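Local coordinates for protein aminotransferase, class I (Staphylococcus aureus, PDB 2O1B) that probably catalyses pyridoxal-phosphate-dependent transfer of amino groups between amino acids and 2-oxo acids, as an aspartate aminotransferase, at residues N28-Y33 with G149-D154; G133-L138 with K156-N161; D180-I185 with T213-V218. All coordinates share one frame; numbering follows the deposited sequence.

Contact 1 (N28-Y33 with G149-D154)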
ATOM      1  N   ASN A  28      14.507 -12.067   8.261  1.00 27.15           N
ATOM      2  CA  ASN A  28      14.832 -11.469   9.557  1.00 26.86           C
ATOM      3  C   ASN A  28      13.604 -11.064  10.360  1.00 26.29           C
ATOM      4  O   ASN A  28      13.642 -11.079  11.587  1.00 26.33           O
ATOM      5  CB  ASN A  28      15.744 -10.253   9.383  1.00 26.92           C
ATOM      6  CG  ASN A  28      17.207 -10.593   9.552  1.00 27.78           C
ATOM      7  OD1 ASN A  28      17.795 -11.301   8.733  1.00 28.09           O
ATOM      8  ND2 ASN A  28      17.807 -10.087  10.621  1.00 28.40           N
ATOM      9  N   ILE A  29      12.517 -10.730   9.667  1.00 25.84           N
ATOM     10  CA  ILE A  29      11.365 -10.087  10.307  1.00 25.40           C
ATOM     11  C   ILE A  29      10.462 -11.055  11.081  1.00 25.21           C
ATOM     12  O   ILE A  29       9.851 -11.940  10.485  1.00 24.71           O
ATOM     13  CB  ILE A  29      10.549  -9.223   9.310  1.00 25.47           C
ATOM     14  CG1 ILE A  29      11.490  -8.255   8.576  1.00 25.45           C
ATOM     15  CG2 ILE A  29       9.454  -8.459  10.055  1.00 25.16           C
ATOM     16  CD1 ILE A  29      10.852  -7.479   7.429  1.00 25.14           C
ATOM     17  N   PRO A  30      10.372 -10.875  12.417  1.00 25.12           N
ATOM     18  CA  PRO A  30       9.497 -11.724  13.224  1.00 25.11           C
ATOM     19  C   PRO A  30       8.080 -11.615  12.719  1.00 25.00           C
ATOM     20  O   PRO A  30       7.651 -10.532  12.334  1.00 24.76           O
ATOM     21  CB  PRO A  30       9.611 -11.131  14.641  1.00 25.08           C
ATOM     22  CG  PRO A  30      10.245  -9.797  14.477  1.00 25.51           C
ATOM     23  CD  PRO A  30      11.083  -9.879  13.236  1.00 25.50           C
ATOM     24  N   ASP A  31       7.365 -12.735  12.692  1.00 24.98           N
ATOM     25  CA  ASP A  31       5.997 -12.731  12.195  1.00 25.22           C
ATOM     26  C   ASP A  31       5.153 -11.691  12.914  1.00 25.43           C
ATOM     27  O   ASP A  31       5.364 -11.416  14.092  1.00 25.29           O
ATOM     28  CB  ASP A  31       5.360 -14.117  12.329  1.00 25.01           C
ATOM     29  CG  ASP A  31       5.765 -15.061  11.204  1.00 25.46           C
ATOM     30  OD1 ASP A  31       6.584 -14.670  10.340  1.00 24.71           O
ATOM     31  OD2 ASP A  31       5.260 -16.202  11.184  1.00 25.23           O
ATOM     32  N   SER A  32       4.211 -11.103  12.181  1.00 25.94           N
ATOM     33  CA  SER A  32       3.222 -10.228  12.773  1.00 26.59           C
ATOM     34  C   SER A  32       2.505 -11.023  13.857  1.00 27.07           C
ATOM     35  O   SER A  32       1.761 -11.964  13.567  1.00 26.89           O
ATOM     36  CB  SER A  32       2.238  -9.740  11.714  1.00 26.21           C
ATOM     37  OG  SER A  32       1.287  -8.855  12.280  1.00 26.61           O
ATOM     38  N   TYR A  33       2.767 -10.654  15.109  1.00 28.04           N
ATOM     39  CA  TYR A  33       2.291 -11.413  16.263  1.00 28.91           C
ATOM     40  C   TYR A  33       0.770 -11.556  16.304  1.00 29.20           C
ATOM     41  O   TYR A  33       0.248 -12.518  16.874  1.00 29.33           O
ATOM     42  CB  TYR A  33       2.831 -10.816  17.570  1.00 29.42           C
ATOM     43  CG  TYR A  33       3.947 -11.625  18.218  1.00 30.14           C
ATOM     44  CD1 TYR A  33       5.244 -11.631  17.683  1.00 31.02           C
ATOM     45  CD2 TYR A  33       3.710 -12.374  19.370  1.00 30.19           C
ATOM     46  CE1 TYR A  33       6.271 -12.370  18.280  1.00 30.88           C
ATOM     47  CE2 TYR A  33       4.726 -13.115  19.979  1.00 30.73           C
ATOM     48  CZ  TYR A  33       6.002 -13.108  19.429  1.00 30.78           C
ATOM     49  OH  TYR A  33       7.003 -13.840  20.029  1.00 30.52           O
ATOM     50  N   GLY A 149       9.618  -2.042   9.743  1.00 22.93           N
ATOM     51  CA  GLY A 149      10.078  -0.883   8.966  1.00 23.02           C
ATOM     52  C   GLY A 149      11.576  -0.650   9.100  1.00 22.93           C
ATOM     53  O   GLY A 149      12.290  -0.520   8.098  1.00 22.81           O
ATOM     54  N   VAL A 150      12.063  -0.607  10.337  1.00 23.17           N
ATOM     55  CA  VAL A 150      13.503  -0.430  10.580  1.00 23.21           C
ATOM     56  C   VAL A 150      14.314  -1.524   9.864  1.00 23.41           C
ATOM     57  O   VAL A 150      15.286  -1.227   9.154  1.00 24.39           O
ATOM     58  CB  VAL A 150      13.838  -0.395  12.087  1.00 22.86           C
ATOM     59  CG1 VAL A 150      15.306  -0.115  12.288  1.00 23.30           C
ATOM     60  CG2 VAL A 150      12.995   0.667  12.803  1.00 22.45           C
ATOM     61  N   LEU A 151      13.894  -2.782  10.027  1.00 22.89           N
ATOM     62  CA  LEU A 151      14.592  -3.929   9.435  1.00 22.08           C
ATOM     63  C   LEU A 151      14.514  -3.929   7.918  1.00 21.93           C
ATOM     64  O   LEU A 151      15.452  -4.359   7.244  1.00 21.18           O
ATOM     65  CB  LEU A 151      14.054  -5.264   9.986  1.00 21.98           C
ATOM     66  CG  LEU A 151      14.298  -5.577  11.460  1.00 22.27           C
ATOM     67  CD1 LEU A 151      13.680  -6.908  11.844  1.00 22.38           C
ATOM     68  CD2 LEU A 151      15.810  -5.599  11.790  1.00 22.43           C
ATOM     69  N   LEU A 152      13.392  -3.456   7.382  1.00 21.02           N
ATOM     70  CA  LEU A 152      13.225  -3.369   5.931  1.00 21.54           C
ATOM     71  C   LEU A 152      14.171  -2.344   5.315  1.00 21.85           C
ATOM     72  O   LEU A 152      14.450  -2.407   4.122  1.00 21.51           O
ATOM     73  CB  LEU A 152      11.777  -3.035   5.556  1.00 21.43           C
ATOM     74  CG  LEU A 152      10.806  -4.224   5.609  1.00 21.36           C
ATOM     75  CD1 LEU A 152       9.331  -3.753   5.574  1.00 22.92           C
ATOM     76  CD2 LEU A 152      11.104  -5.226   4.492  1.00 19.47           C
ATOM     77  N   ALA A 153      14.643  -1.408   6.140  1.00 22.29           N
ATOM     78  CA  ALA A 153      15.601  -0.379   5.724  1.00 23.40           C
ATOM     79  C   ALA A 153      17.038  -0.660   6.183  1.00 24.12           C
ATOM     80  O   ALA A 153      17.892   0.227   6.128  1.00 24.78           O
ATOM     81  CB  ALA A 153      15.145   0.981   6.241  1.00 22.82           C
ATOM     82  N   ASP A 154      17.301  -1.887   6.634  1.00 24.90           N
ATOM     83  CA  ASP A 154      18.615  -2.303   7.162  1.00 25.49           C
ATOM     84  C   ASP A 154      19.111  -1.440   8.327  1.00 25.57           C
ATOM     85  O   ASP A 154      20.322  -1.316   8.557  1.00 26.00           O
ATOM     86  CB  ASP A 154      19.676  -2.360   6.056  1.00 26.17           C
ATOM     87  CG  ASP A 154      19.386  -3.428   5.013  1.00 28.47           C
ATOM     88  OD1 ASP A 154      18.897  -3.069   3.920  1.00 29.71           O
ATOM     89  OD2 ASP A 154      19.646  -4.624   5.288  1.00 30.31           O
TER
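Ile29 O accepts a hydrogen bond from Lys277 NZ of the second subunit, while the Ile29 side chain turns inward onto Leu151 and Leu152. Lys277 of that subunit also forms a salt bridge with Asp31 OD1, so one amino group ties down two points of the N-terminal segment.

Between 28-33 and 149-154 themselves the side chains that meet are aliphatic. Ile29 has CG1 beside its backbone N (chi1 -52°) and an extended end (chi2 172°), which carries CD1 out to the helix. Ile29 CD1 lies 3.7 Å from Leu152 CD2, and these two side chains meet at about a right angle. Further back, Ile29 CG1 is 4.2 Å from Leu151 CD1. Here the side chains run past each other in opposite directions. Leu151 CD1 also meets Pro30 CD at 4.2 Å, the two side chains reaching toward each other. The carbonyl oxygen of Asn28 lies beside the same methyl.

Helix 146-152 ends just past Leu152 in a Schellman motif, with Asp154 as its C-prime residue.

His281 of the second subunit packs on Ile29, and Thr282 of that subunit packs on Leu152. The chemistry is thus divided. Apolar packing seats the N-terminal segment on the helix end, and Lys277 of the partner subunit holds Ile29 O and the Asp31 carboxylate at the dimer interface.

Contact 2 (G133-L138 with K156-N161)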
ATOM      1  N   GLY A 133      22.542   0.575   8.728  1.00 25.12           N
ATOM      2  CA  GLY A 133      23.333   0.701   9.948  1.00 24.87           C
ATOM      3  C   GLY A 133      22.945   1.852  10.863  1.00 25.00           C
ATOM      4  O   GLY A 133      23.502   1.994  11.955  1.00 25.83           O
ATOM      5  N   ASP A 134      22.006   2.689  10.425  1.00 24.47           N
ATOM      6  CA  ASP A 134      21.507   3.779  11.259  1.00 24.28           C
ATOM      7  C   ASP A 134      20.687   3.216  12.407  1.00 23.81           C
ATOM      8  O   ASP A 134      19.906   2.292  12.217  1.00 24.17           O
ATOM      9  CB  ASP A 134      20.637   4.751  10.439  1.00 24.18           C
ATOM     10  CG  ASP A 134      21.464   5.747   9.623  1.00 24.92           C
ATOM     11  OD1 ASP A 134      20.839   6.588   8.948  1.00 25.91           O
ATOM     12  OD2 ASP A 134      22.721   5.702   9.653  1.00 22.44           O
ATOM     13  N   TYR A 135      20.855   3.791  13.596  1.00 23.56           N
ATOM     14  CA  TYR A 135      20.091   3.373  14.768  1.00 23.01           C
ATOM     15  C   TYR A 135      18.732   4.032  14.800  1.00 22.89           C
ATOM     16  O   TYR A 135      18.598   5.206  14.463  1.00 22.67           O
ATOM     17  CB  TYR A 135      20.838   3.738  16.040  1.00 23.68           C
ATOM     18  CG  TYR A 135      22.015   2.860  16.344  1.00 23.41           C
ATOM     19  CD1 TYR A 135      22.848   2.385  15.333  1.00 25.40           C
ATOM     20  CD2 TYR A 135      22.320   2.526  17.655  1.00 25.70           C
ATOM     21  CE1 TYR A 135      23.962   1.582  15.632  1.00 25.16           C
ATOM     22  CE2 TYR A 135      23.421   1.736  17.963  1.00 26.35           C
ATOM     23  CZ  TYR A 135      24.230   1.265  16.954  1.00 25.94           C
ATOM     24  OH  TYR A 135      25.306   0.473  17.277  1.00 25.93           O
ATOM     25  N   VAL A 136      17.720   3.257  15.190  1.00 22.60           N
ATOM     26  CA  VAL A 136      16.369   3.773  15.361  1.00 22.06           C
ATOM     27  C   VAL A 136      15.889   3.375  16.759  1.00 22.97           C
ATOM     28  O   VAL A 136      15.923   2.186  17.121  1.00 22.52           O
ATOM     29  CB  VAL A 136      15.395   3.226  14.281  1.00 22.32           C
ATOM     30  CG1 VAL A 136      13.999   3.768  14.496  1.00 20.64           C
ATOM     31  CG2 VAL A 136      15.894   3.572  12.871  1.00 20.92           C
ATOM     32  N   LEU A 137      15.453   4.369  17.535  1.00 22.66           N
ATOM     33  CA  LEU A 137      14.921   4.135  18.882  1.00 22.85           C
ATOM     34  C   LEU A 137      13.437   3.805  18.833  1.00 23.28           C
ATOM     35  O   LEU A 137      12.664   4.552  18.246  1.00 22.52           O
ATOM     36  CB  LEU A 137      15.166   5.346  19.780  1.00 22.51           C
ATOM     37  CG  LEU A 137      16.618   5.462  20.243  1.00 22.20           C
ATOM     38  CD1 LEU A 137      16.882   6.822  20.851  1.00 22.15           C
ATOM     39  CD2 LEU A 137      16.903   4.365  21.262  1.00 21.90           C
ATOM     40  N   LEU A 138      13.075   2.680  19.458  1.00 23.59           N
ATOM     41  CA  LEU A 138      11.710   2.160  19.483  1.00 23.81           C
ATOM     42  C   LEU A 138      11.162   2.041  20.919  1.00 24.04           C
ATOM     43  O   LEU A 138      11.796   1.414  21.769  1.00 23.10           O
ATOM     44  CB  LEU A 138      11.691   0.778  18.805  1.00 23.84           C
ATOM     45  CG  LEU A 138      11.316   0.636  17.317  1.00 24.92           C
ATOM     46  CD1 LEU A 138      11.550   1.864  16.442  1.00 25.16           C
ATOM     47  CD2 LEU A 138      11.884  -0.598  16.662  1.00 23.81           C
ATOM     48  N   LYS A 156      19.229  -0.358  12.522  1.00 26.69           N
ATOM     49  CA  LYS A 156      19.452  -1.094  13.757  1.00 27.35           C
ATOM     50  C   LYS A 156      18.493  -0.619  14.849  1.00 26.87           C
ATOM     51  O   LYS A 156      18.670   0.455  15.430  1.00 27.01           O
ATOM     52  CB  LYS A 156      20.925  -1.037  14.187  1.00 27.62           C
ATOM     53  CG  LYS A 156      21.887  -1.417  13.052  1.00 30.01           C
ATOM     54  CD  LYS A 156      23.066  -2.261  13.510  1.00 33.31           C
ATOM     55  CE  LYS A 156      22.793  -3.761  13.328  1.00 35.85           C
ATOM     56  NZ  LYS A 156      22.906  -4.215  11.901  1.00 35.99           N
ATOM     57  N   PRO A 157      17.448  -1.420  15.110  1.00 26.60           N
ATOM     58  CA  PRO A 157      16.468  -1.054  16.132  1.00 26.40           C
ATOM     59  C   PRO A 157      17.048  -1.203  17.536  1.00 25.89           C
ATOM     60  O   PRO A 157      17.652  -2.231  17.860  1.00 24.95           O
ATOM     61  CB  PRO A 157      15.319  -2.048  15.917  1.00 26.45           C
ATOM     62  CG  PRO A 157      15.678  -2.852  14.696  1.00 27.57           C
ATOM     63  CD  PRO A 157      17.139  -2.710  14.470  1.00 26.20           C
ATOM     64  N   VAL A 158      16.877  -0.151  18.336  1.00 25.77           N
ATOM     65  CA  VAL A 158      17.334  -0.118  19.727  0.50 25.67           C
ATOM     66  C   VAL A 158      16.179   0.364  20.613  1.00 25.82           C
ATOM     67  O   VAL A 158      15.527   1.350  20.281  1.00 25.22           O
ATOM     68  CB  VAL A 158      18.558   0.819  19.893  0.50 25.69           C
ATOM     69  CG1 VAL A 158      18.925   1.000  21.363  0.50 25.95           C
ATOM     70  CG2 VAL A 158      19.763   0.280  19.115  0.50 25.36           C
ATOM     71  N   PRO A 159      15.938  -0.316  21.764  1.00 26.36           N
ATOM     72  CA  PRO A 159      14.776   0.041  22.589  1.00 26.37           C
ATOM     73  C   PRO A 159      14.912   1.367  23.316  1.00 26.10           C
ATOM     74  O   PRO A 159      15.976   1.669  23.862  1.00 26.22           O
ATOM     75  CB  PRO A 159      14.707  -1.089  23.625  1.00 26.50           C
ATOM     76  CG  PRO A 159      15.711  -2.093  23.223  1.00 27.45           C
ATOM     77  CD  PRO A 159      16.718  -1.411  22.373  1.00 26.69           C
ATOM     78  N   LEU A 160      13.834   2.145  23.311  1.00 25.74           N
ATOM     79  CA  LEU A 160      13.695   3.319  24.159  1.00 26.01           C
ATOM     80  C   LEU A 160      12.958   2.843  25.412  1.00 26.42           C
ATOM     81  O   LEU A 160      11.748   2.618  25.387  1.00 26.63           O
ATOM     82  CB  LEU A 160      12.897   4.424  23.438  1.00 25.64           C
ATOM     83  CG  LEU A 160      12.550   5.719  24.205  1.00 25.90           C
ATOM     84  CD1 LEU A 160      13.806   6.491  24.629  1.00 26.29           C
ATOM     85  CD2 LEU A 160      11.608   6.613  23.399  1.00 26.21           C
ATOM     86  N   ASN A 161      13.707   2.693  26.500  1.00 26.62           N
ATOM     87  CA  ASN A 161      13.158   2.086  27.704  0.50 26.44           C
ATOM     88  C   ASN A 161      12.245   3.021  28.503  1.00 26.48           C
ATOM     89  O   ASN A 161      12.667   4.037  29.074  1.00 26.50           O
ATOM     90  CB  ASN A 161      14.264   1.448  28.556  0.50 26.30           C
ATOM     91  CG  ASN A 161      14.927   0.264  27.856  0.50 26.12           C
ATOM     92  OD1 ASN A 161      14.255  -0.583  27.256  0.50 24.49           O
ATOM     93  ND2 ASN A 161      16.252   0.205  27.927  0.50 25.99           N
TER
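This is parallel strand pairing at one margin of the large mixed sheet, where 156-161 is the outermost strand within the chain. Tyr135, Val136, Leu137 and Leu138 pair in turn with Lys156, Pro157, Val158 and Pro159. The short strand axes cross at -35°, a marked twist.

Five backbone hydrogen bonds join the strands. Donors alternate between them: Lys156 N gives to Asp134 O at 2.8 Å, then Val136 N to Lys156 O, Val158 N to Val136 O and Leu138 N to Val158 O. Leu160 N closes the series on Leu138 O at 2.7 Å. That last bond is nearly straight (N-H...O 175°), yet the donor sits above the carbonyl plane. Pro157 and Pro159 fall at the alternate positions, so their lack of an N-H costs nothing in this pairing. Their CA atoms instead make CA-H...O contacts with Val136 O and Leu138 O.

Side chains add to the grip. Leu138 CD2 lies 3.8 Å from Pro157 CB, the two groups side by side. On the other face Val158 sits between Tyr135 and Leu137. Its CG1 is anti to the backbone N (chi1 173°) and meets Leu137 CD2 at 3.9 Å. That leaves CG2 beside the N, 3.7 Å from Tyr135 CD2 in an oblique approach to the ring.

The strands form a beta-alpha-beta unit with helix 146-152. Val150 of that helix packs on Val136 and Pro157, Ile178 of helix 176-181 lies against Tyr135, and strand 182-187 flanks 135-140.

Contact 3 (D180-I185 with T213-V218)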
ATOM      1  N   ASP A 180      23.982   9.534  19.872  1.00 35.37           N
ATOM      2  CA  ASP A 180      24.826  10.065  18.807  1.00 34.88           C
ATOM      3  C   ASP A 180      24.620   9.346  17.474  1.00 34.24           C
ATOM      4  O   ASP A 180      24.694   9.966  16.408  1.00 34.64           O
ATOM      5  CB  ASP A 180      26.299  10.005  19.222  1.00 35.39           C
ATOM      6  CG  ASP A 180      26.705  11.153  20.145  1.00 36.03           C
ATOM      7  OD1 ASP A 180      25.823  11.805  20.754  1.00 36.72           O
ATOM      8  OD2 ASP A 180      27.922  11.406  20.263  1.00 37.53           O
ATOM      9  N   LYS A 181      24.352   8.046  17.531  1.00 32.85           N
ATOM     10  CA  LYS A 181      24.202   7.254  16.312  1.00 31.21           C
ATOM     11  C   LYS A 181      22.758   7.181  15.822  1.00 29.96           C
ATOM     12  O   LYS A 181      22.504   6.677  14.721  1.00 29.37           O
ATOM     13  CB  LYS A 181      24.750   5.836  16.512  1.00 31.40           C
ATOM     14  CG  LYS A 181      26.255   5.741  16.633  1.00 32.08           C
ATOM     15  CD  LYS A 181      26.666   4.297  16.829  1.00 32.84           C
ATOM     16  CE  LYS A 181      28.108   4.190  17.316  1.00 34.13           C
ATOM     17  NZ  LYS A 181      28.429   2.786  17.696  1.00 34.05           N
ATOM     18  N   THR A 182      21.818   7.681  16.626  1.00 28.28           N
ATOM     19  CA  THR A 182      20.398   7.562  16.288  1.00 26.89           C
ATOM     20  C   THR A 182      19.947   8.577  15.241  1.00 26.15           C
ATOM     21  O   THR A 182      20.151   9.783  15.380  1.00 26.26           O
ATOM     22  CB  THR A 182      19.488   7.614  17.541  1.00 26.88           C
ATOM     23  OG1 THR A 182      19.807   6.509  18.388  1.00 26.89           O
ATOM     24  CG2 THR A 182      18.014   7.502  17.154  1.00 26.34           C
ATOM     25  N   LYS A 183      19.309   8.070  14.197  1.00 25.17           N
ATOM     26  CA  LYS A 183      18.848   8.914  13.114  1.00 24.26           C
ATOM     27  C   LYS A 183      17.329   9.047  13.100  1.00 23.51           C
ATOM     28  O   LYS A 183      16.795   9.964  12.486  1.00 22.88           O
ATOM     29  CB  LYS A 183      19.389   8.385  11.790  1.00 24.59           C
ATOM     30  CG  LYS A 183      20.915   8.166  11.831  1.00 25.10           C
ATOM     31  CD  LYS A 183      21.678   9.470  12.021  1.00 25.80           C
ATOM     32  CE  LYS A 183      23.193   9.254  12.069  1.00 27.78           C
ATOM     33  NZ  LYS A 183      23.777   9.012  10.722  1.00 30.54           N
ATOM     34  N   LEU A 184      16.646   8.138  13.792  1.00 22.66           N
ATOM     35  CA  LEU A 184      15.196   8.158  13.867  1.00 22.57           C
ATOM     36  C   LEU A 184      14.701   7.641  15.217  1.00 22.61           C
ATOM     37  O   LEU A 184      15.287   6.714  15.799  1.00 22.24           O
ATOM     38  CB  LEU A 184      14.593   7.331  12.722  1.00 22.13           C
ATOM     39  CG  LEU A 184      13.080   7.372  12.482  1.00 22.72           C
ATOM     40  CD1 LEU A 184      12.603   8.756  12.031  1.00 22.04           C
ATOM     41  CD2 LEU A 184      12.721   6.339  11.444  1.00 22.25           C
ATOM     42  N   ILE A 185      13.623   8.259  15.698  1.00 22.28           N
ATOM     43  CA  ILE A 185      12.966   7.893  16.947  1.00 22.63           C
ATOM     44  C   ILE A 185      11.454   7.837  16.759  1.00 22.51           C
ATOM     45  O   ILE A 185      10.844   8.794  16.292  1.00 22.50           O
ATOM     46  CB  ILE A 185      13.281   8.910  18.065  1.00 22.75           C
ATOM     47  CG1 ILE A 185      14.794   9.001  18.286  1.00 22.56           C
ATOM     48  CG2 ILE A 185      12.570   8.527  19.370  1.00 23.52           C
ATOM     49  CD1 ILE A 185      15.189   9.992  19.340  1.00 23.89           C
ATOM     50  N   THR A 213      20.471  18.234  15.497  1.00 30.83           N
ATOM     51  CA  THR A 213      21.162  16.958  15.305  1.00 30.53           C
ATOM     52  C   THR A 213      20.582  16.379  14.021  1.00 30.32           C
ATOM     53  O   THR A 213      19.665  16.964  13.456  1.00 30.63           O
ATOM     54  CB  THR A 213      20.943  15.983  16.489  1.00 30.44           C
ATOM     55  OG1 THR A 213      19.548  15.681  16.626  1.00 29.73           O
ATOM     56  CG2 THR A 213      21.467  16.577  17.797  1.00 30.46           C
ATOM     57  N   ASP A 214      21.104  15.255  13.543  1.00 30.18           N
ATOM     58  CA  ASP A 214      20.449  14.601  12.404  1.00 30.53           C
ATOM     59  C   ASP A 214      19.402  13.561  12.819  1.00 29.44           C
ATOM     60  O   ASP A 214      18.981  12.748  12.000  1.00 29.87           O
ATOM     61  CB  ASP A 214      21.438  14.065  11.348  1.00 31.13           C
ATOM     62  CG  ASP A 214      22.672  13.389  11.951  1.00 34.24           C
ATOM     63  OD1 ASP A 214      22.844  13.381  13.195  1.00 37.01           O
ATOM     64  OD2 ASP A 214      23.492  12.874  11.152  1.00 37.95           O
ATOM     65  N   THR A 215      18.963  13.614  14.079  1.00 28.12           N
ATOM     66  CA  THR A 215      17.925  12.708  14.568  1.00 26.85           C
ATOM     67  C   THR A 215      16.538  13.302  14.310  1.00 26.44           C
ATOM     68  O   THR A 215      16.241  14.422  14.730  1.00 25.92           O
ATOM     69  CB  THR A 215      18.062  12.404  16.080  1.00 26.78           C
ATOM     70  OG1 THR A 215      19.430  12.160  16.424  1.00 26.91           O
ATOM     71  CG2 THR A 215      17.226  11.186  16.469  1.00 26.47           C
ATOM     72  N   LYS A 216      15.688  12.540  13.634  1.00 26.05           N
ATOM     73  CA  LYS A 216      14.312  12.969  13.407  1.00 25.91           C
ATOM     74  C   LYS A 216      13.333  12.135  14.230  1.00 25.27           C
ATOM     75  O   LYS A 216      13.647  11.021  14.644  1.00 24.97           O
ATOM     76  CB  LYS A 216      13.938  12.889  11.926  1.00 26.19           C
ATOM     77  CG  LYS A 216      15.018  13.348  10.951  1.00 28.69           C
ATOM     78  CD  LYS A 216      15.575  12.152  10.207  1.00 31.53           C
ATOM     79  CE  LYS A 216      17.015  12.370   9.765  1.00 33.01           C
ATOM     80  NZ  LYS A 216      17.724  11.078   9.825  1.00 33.90           N
ATOM     81  N   ILE A 217      12.132  12.669  14.431  1.00 24.83           N
ATOM     82  CA  ILE A 217      11.124  12.002  15.233  1.00 24.44           C
ATOM     83  C   ILE A 217       9.901  11.707  14.379  1.00 25.00           C
ATOM     84  O   ILE A 217       9.479  12.541  13.561  1.00 24.33           O
ATOM     85  CB  ILE A 217      10.711  12.875  16.454  1.00 24.64           C
ATOM     86  CG1 ILE A 217      11.900  13.088  17.399  1.00 24.20           C
ATOM     87  CG2 ILE A 217       9.509  12.273  17.197  1.00 23.80           C
ATOM     88  CD1 ILE A 217      11.688  14.177  18.427  1.00 24.11           C
ATOM     89  N   VAL A 218       9.345  10.514  14.569  1.00 25.12           N
ATOM     90  CA  VAL A 218       8.049  10.171  14.007  1.00 25.44           C
ATOM     91  C   VAL A 218       7.133   9.969  15.184  1.00 25.78           C
ATOM     92  O   VAL A 218       7.361   9.080  15.992  1.00 26.62           O
ATOM     93  CB  VAL A 218       8.077   8.853  13.206  1.00 25.52           C
ATOM     94  CG1 VAL A 218       6.672   8.523  12.672  1.00 25.80           C
ATOM     95  CG2 VAL A 218       9.060   8.953  12.072  1.00 26.88           C
TER
HETATM   96  O   HOH W   1      22.736  11.115  14.722  1.00 44.78           O
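Backbone hydrogen bonds set Leu184 against Lys216 and Ile185 against Ile217 as parallel strand pairs, the two strands of a beta-alpha-beta unit built with helix 200-210. Lys216 N bonds to Lys183 O at 3.0 Å, and Val218 N to Ile185 O at 2.9 Å. Ile185 N reaches Lys216 O by a more bent bond (141°).

Side-chain polar bonds cluster where the strands begin. Lys183 O takes a second bond from Lys216 NZ at 3.0 Å. The Lys216 chain curls back on itself, and NZ and N reach this oxygen from opposite faces of its plane. Thr215 OG1 donates to Thr182 O at 2.7 Å. A water bridges Asp180 O and Asp214 OD1. Lys183 NZ forms a long salt bridge with Asp214 OD2, 3.9 Å away.

Apolar contacts follow. Leu184 CD1 lies 3.5 Å from Val218 CG2, their side chains crossing at a slant. With Thr215 OG1 beside the backbone N (chi1 -43°), CG2 lies anti to that N and meets Ile185 CD1 at 3.7 Å. Val125 of helix 118-129 and Met271 of helix 269-282 cover Leu184 and Val218.

Polar side chains thus satisfy the carbonyls of Thr182 and Lys183 where both strands begin, and further along apolar packing takes over.

How the contacts relate
From the N terminus, 28-33 comes first and meets 149-154 to close contact 1, the longest loop, with 115 residues between. Segment 133-138 lies inside that loop, but its partner 156-161 lies beyond it, so contacts 1 and 2 cross along the chain. Contact 2 closes a short 17-residue loop that carries helix 146-152. Contact 3 follows in series, with 27 residues between its segments. Contacts 1 and 2 touch through a probable hydrogen bond between Asp154 O and Gly133 N. Contacts 2 and 3 share the central sheet through neighbouring strands 135-140 and 182-187. Together they link the dimer-facing N-terminal segment, a helix and four adjacent parallel strands.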